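Local coordinates for protein pumilio homolog 23 (Arabidopsis thaliana, PDB 5WZJ) that binds RNA sequence-specifically through pumilio repeats, recognises 18S rRNA, and probably regulates translation and mRNA stability, at residues S397-L402 with Q445-S450. Numbering follows the deposited sequence.
Sequences SILPRL and QPYITS
The S450 side chain reaches L399 because its OG is anti to the backbone N, chi1 177°, beside the carbonyl carbon. I398 CG1 is likewise anti to its own N. That carries CG1 to the Y447 ring and sets CG2 against S450.

S450 OG accepts a hydrogen bond from the backbone N of L399, 3.1 Å away. The bond is fairly straight, with an N-H...O angle of 163°. The same hydroxyl is hydrogen-bonded to the carbonyl O of I396, just ahead of helix 398-403. It therefore bonds to two backbone groups, one just before the helix and one in its first turn. In that turn an amide has no carbonyl four residues back within the helix, and S450 of helix 445-453 supplies the acceptor for L399.

Close packing flanks this bond. I398 CG2 presses on S450 CB at 3.4 Å, which is tighter than usual for two carbons. L399 CB lies beside S450 OG, also at 3.4 Å. L399 CD2 reaches the backbone O of Y447 at 3.4 Å and lies near the ring plane, at its edge. The Y447 ring makes apolar contacts through CE2. It meets I398 CG1 at 3.8 Å, in an oblique approach. L402 CD1 touches the same CE2 at 4.0 Å, in the plane of the ring. The tyrosine OH is hydrogen-bonded to the carbonyl O of C381.

The contact is buried and joins two short helices of the alpha-helical PUF repeat domain. Their local axes cross at 86°, with a closest approach of 9.4 Å. The nearest atom of the contact is about 10 Å from the bound RNA. Helix 377-388 packs on I398, P446 and Y447. Helix 427-436 meets L399, L402 and Y447, and helix 468-477 adds V471 against L399.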
ATOM      1  N   SER A 397      -8.003  30.982   5.408  1.00 19.44           N
ATOM      2  CA  SER A 397      -7.273  30.038   6.243  1.00 24.65           C
ATOM      3  C   SER A 397      -7.448  28.590   5.794  1.00 18.50           C
ATOM      4  O   SER A 397      -7.147  27.672   6.563  1.00 20.75           O
ATOM      5  CB  SER A 397      -7.703  30.198   7.703  1.00 22.99           C
ATOM      6  OG  SER A 397      -7.262  31.448   8.199  1.00 29.46           O
ATOM      7  N   ILE A 398      -7.925  28.360   4.572  1.00 18.30           N
ATOM      8  CA  ILE A 398      -8.185  26.983   4.164  1.00 22.10           C
ATOM      9  C   ILE A 398      -6.900  26.155   4.203  1.00 17.54           C
ATOM     10  O   ILE A 398      -6.907  25.003   4.653  1.00 19.59           O
ATOM     11  CB  ILE A 398      -8.876  26.949   2.785  1.00 23.37           C
ATOM     12  CG1 ILE A 398      -9.138  25.506   2.347  1.00 24.57           C
ATOM     13  CG2 ILE A 398      -8.057  27.660   1.757  1.00 17.07           C
ATOM     14  CD1 ILE A 398     -10.060  24.751   3.285  1.00 27.90           C
ATOM     15  N   LEU A 399      -5.769  26.732   3.775  1.00 15.83           N
ATOM     16  CA  LEU A 399      -4.525  25.963   3.771  1.00 19.65           C
ATOM     17  C   LEU A 399      -4.072  25.611   5.170  1.00 17.92           C
ATOM     18  O   LEU A 399      -3.864  24.406   5.456  1.00 18.28           O
ATOM     19  CB  LEU A 399      -3.441  26.704   2.972  1.00 16.94           C
ATOM     20  CG  LEU A 399      -2.904  25.979   1.734  1.00 19.11           C
ATOM     21  CD1 LEU A 399      -2.342  24.592   2.094  1.00 12.08           C
ATOM     22  CD2 LEU A 399      -3.997  25.861   0.665  1.00 17.02           C
ATOM     23  N   PRO A 400      -3.884  26.546   6.115  1.00 19.42           N
ATOM     24  CA  PRO A 400      -3.475  26.150   7.469  1.00 20.72           C
ATOM     25  C   PRO A 400      -4.391  25.119   8.108  1.00 22.18           C
ATOM     26  O   PRO A 400      -3.911  24.203   8.785  1.00 20.18           O
ATOM     27  CB  PRO A 400      -3.504  27.470   8.257  1.00 18.23           C
ATOM     28  CG  PRO A 400      -3.318  28.530   7.243  1.00 22.43           C
ATOM     29  CD  PRO A 400      -3.999  28.018   5.994  1.00 23.21           C
ATOM     30  N   ARG A 401      -5.703  25.246   7.911  1.00 21.64           N
ATOM     31  CA  ARG A 401      -6.613  24.314   8.560  1.00 22.81           C
ATOM     32  C   ARG A 401      -6.492  22.913   7.977  1.00 24.94           C
ATOM     33  O   ARG A 401      -6.618  21.933   8.714  1.00 24.30           O
ATOM     34  CB  ARG A 401      -8.049  24.827   8.462  1.00 23.68           C
ATOM     35  CG  ARG A 401      -8.269  26.131   9.245  1.00 23.19           C
ATOM     36  CD  ARG A 401      -9.660  26.674   9.070  1.00 21.93           C
ATOM     37  NE  ARG A 401      -9.838  27.914   9.822  1.00 25.08           N
ATOM     38  CZ  ARG A 401     -11.014  28.501  10.031  1.00 33.84           C
ATOM     39  NH1 ARG A 401     -12.128  27.958   9.552  1.00 29.79           N
ATOM     40  NH2 ARG A 401     -11.074  29.629  10.729  1.00 30.88           N
ATOM     41  N   LEU A 402      -6.226  22.791   6.676  1.00 15.08           N
ATOM     42  CA  LEU A 402      -6.067  21.456   6.105  1.00 17.72           C
ATOM     43  C   LEU A 402      -4.705  20.862   6.440  1.00 17.28           C
ATOM     44  O   LEU A 402      -4.596  19.654   6.680  1.00 23.64           O
ATOM     45  CB  LEU A 402      -6.269  21.495   4.589  1.00 17.04           C
ATOM     46  CG  LEU A 402      -7.725  21.511   4.116  1.00 21.52           C
ATOM     47  CD1 LEU A 402      -7.799  21.873   2.649  1.00 18.29           C
ATOM     48  CD2 LEU A 402      -8.410  20.173   4.372  1.00 20.73           C
ATOM     49  N   GLN A 445      -8.830  28.470  -7.087  1.00 15.90           N
ATOM     50  CA  GLN A 445      -8.356  29.807  -6.726  1.00 19.90           C
ATOM     51  C   GLN A 445      -8.307  30.049  -5.214  1.00 18.24           C
ATOM     52  O   GLN A 445      -7.310  30.621  -4.745  1.00 17.83           O
ATOM     53  CB  GLN A 445      -9.208  30.869  -7.444  1.00 17.16           C
ATOM     54  CG  GLN A 445      -8.911  30.917  -8.952  1.00 18.25           C
ATOM     55  CD  GLN A 445      -7.477  31.345  -9.237  1.00 21.61           C
ATOM     56  OE1 GLN A 445      -7.095  32.472  -8.920  1.00 22.22           O
ATOM     57  NE2 GLN A 445      -6.669  30.448  -9.823  1.00 20.82           N
ATOM     58  N   PRO A 446      -9.292  29.641  -4.408  1.00 19.19           N
ATOM     59  CA  PRO A 446      -9.154  29.842  -2.954  1.00 18.48           C
ATOM     60  C   PRO A 446      -7.926  29.157  -2.366  1.00 19.59           C
ATOM     61  O   PRO A 446      -7.331  29.684  -1.415  1.00 16.30           O
ATOM     62  CB  PRO A 446     -10.448  29.239  -2.387  1.00 21.64           C
ATOM     63  CG  PRO A 446     -11.410  29.205  -3.532  1.00 24.11           C
ATOM     64  CD  PRO A 446     -10.584  29.015  -4.758  1.00 19.12           C
ATOM     65  N   TYR A 447      -7.523  27.999  -2.905  1.00 17.88           N
ATOM     66  CA  TYR A 447      -6.364  27.301  -2.349  1.00 15.97           C
ATOM     67  C   TYR A 447      -5.071  27.999  -2.731  1.00 16.59           C
ATOM     68  O   TYR A 447      -4.165  28.134  -1.898  1.00 17.29           O
ATOM     69  CB  TYR A 447      -6.338  25.840  -2.821  1.00 12.14           C
ATOM     70  CG  TYR A 447      -7.552  25.063  -2.394  1.00 16.22           C
ATOM     71  CD1 TYR A 447      -8.725  25.114  -3.147  1.00 16.79           C
ATOM     72  CD2 TYR A 447      -7.541  24.285  -1.235  1.00 14.87           C
ATOM     73  CE1 TYR A 447      -9.844  24.407  -2.775  1.00 18.18           C
ATOM     74  CE2 TYR A 447      -8.678  23.571  -0.842  1.00 16.52           C
ATOM     75  CZ  TYR A 447      -9.827  23.639  -1.628  1.00 22.99           C
ATOM     76  OH  TYR A 447     -10.968  22.942  -1.279  1.00 21.60           O
ATOM     77  N   ILE A 448      -4.966  28.441  -3.991  1.00 18.51           N
ATOM     78  CA  ILE A 448      -3.770  29.148  -4.447  1.00 19.61           C
ATOM     79  C   ILE A 448      -3.601  30.453  -3.677  1.00 22.08           C
ATOM     80  O   ILE A 448      -2.495  30.800  -3.236  1.00 18.11           O
ATOM     81  CB  ILE A 448      -3.843  29.406  -5.963  1.00 16.66           C
ATOM     82  CG1 ILE A 448      -3.767  28.095  -6.743  1.00 19.58           C
ATOM     83  CG2 ILE A 448      -2.726  30.345  -6.403  1.00 12.13           C
ATOM     84  CD1 ILE A 448      -4.220  28.219  -8.195  1.00 17.32           C
ATOM     85  N   THR A 449      -4.695  31.205  -3.516  1.00 15.51           N
ATOM     86  CA  THR A 449      -4.607  32.462  -2.773  1.00 17.99           C
ATOM     87  C   THR A 449      -4.231  32.208  -1.317  1.00 16.57           C
ATOM     88  O   THR A 449      -3.359  32.889  -0.765  1.00 18.49           O
ATOM     89  CB  THR A 449      -5.930  33.234  -2.874  1.00 14.70           C
ATOM     90  OG1 THR A 449      -6.043  33.807  -4.188  1.00 18.17           O
ATOM     91  CG2 THR A 449      -5.983  34.342  -1.834  1.00 18.08           C
ATOM     92  N   SER A 450      -4.849  31.202  -0.693  1.00 17.24           N
ATOM     93  CA  SER A 450      -4.572  30.922   0.713  1.00 20.90           C
ATOM     94  C   SER A 450      -3.128  30.482   0.915  1.00 20.61           C
ATOM     95  O   SER A 450      -2.462  30.928   1.859  1.00 15.89           O
ATOM     96  CB  SER A 450      -5.538  29.855   1.234  1.00 17.52           C
ATOM     97  OG  SER A 450      -5.252  29.500   2.584  1.00 17.28           O
TER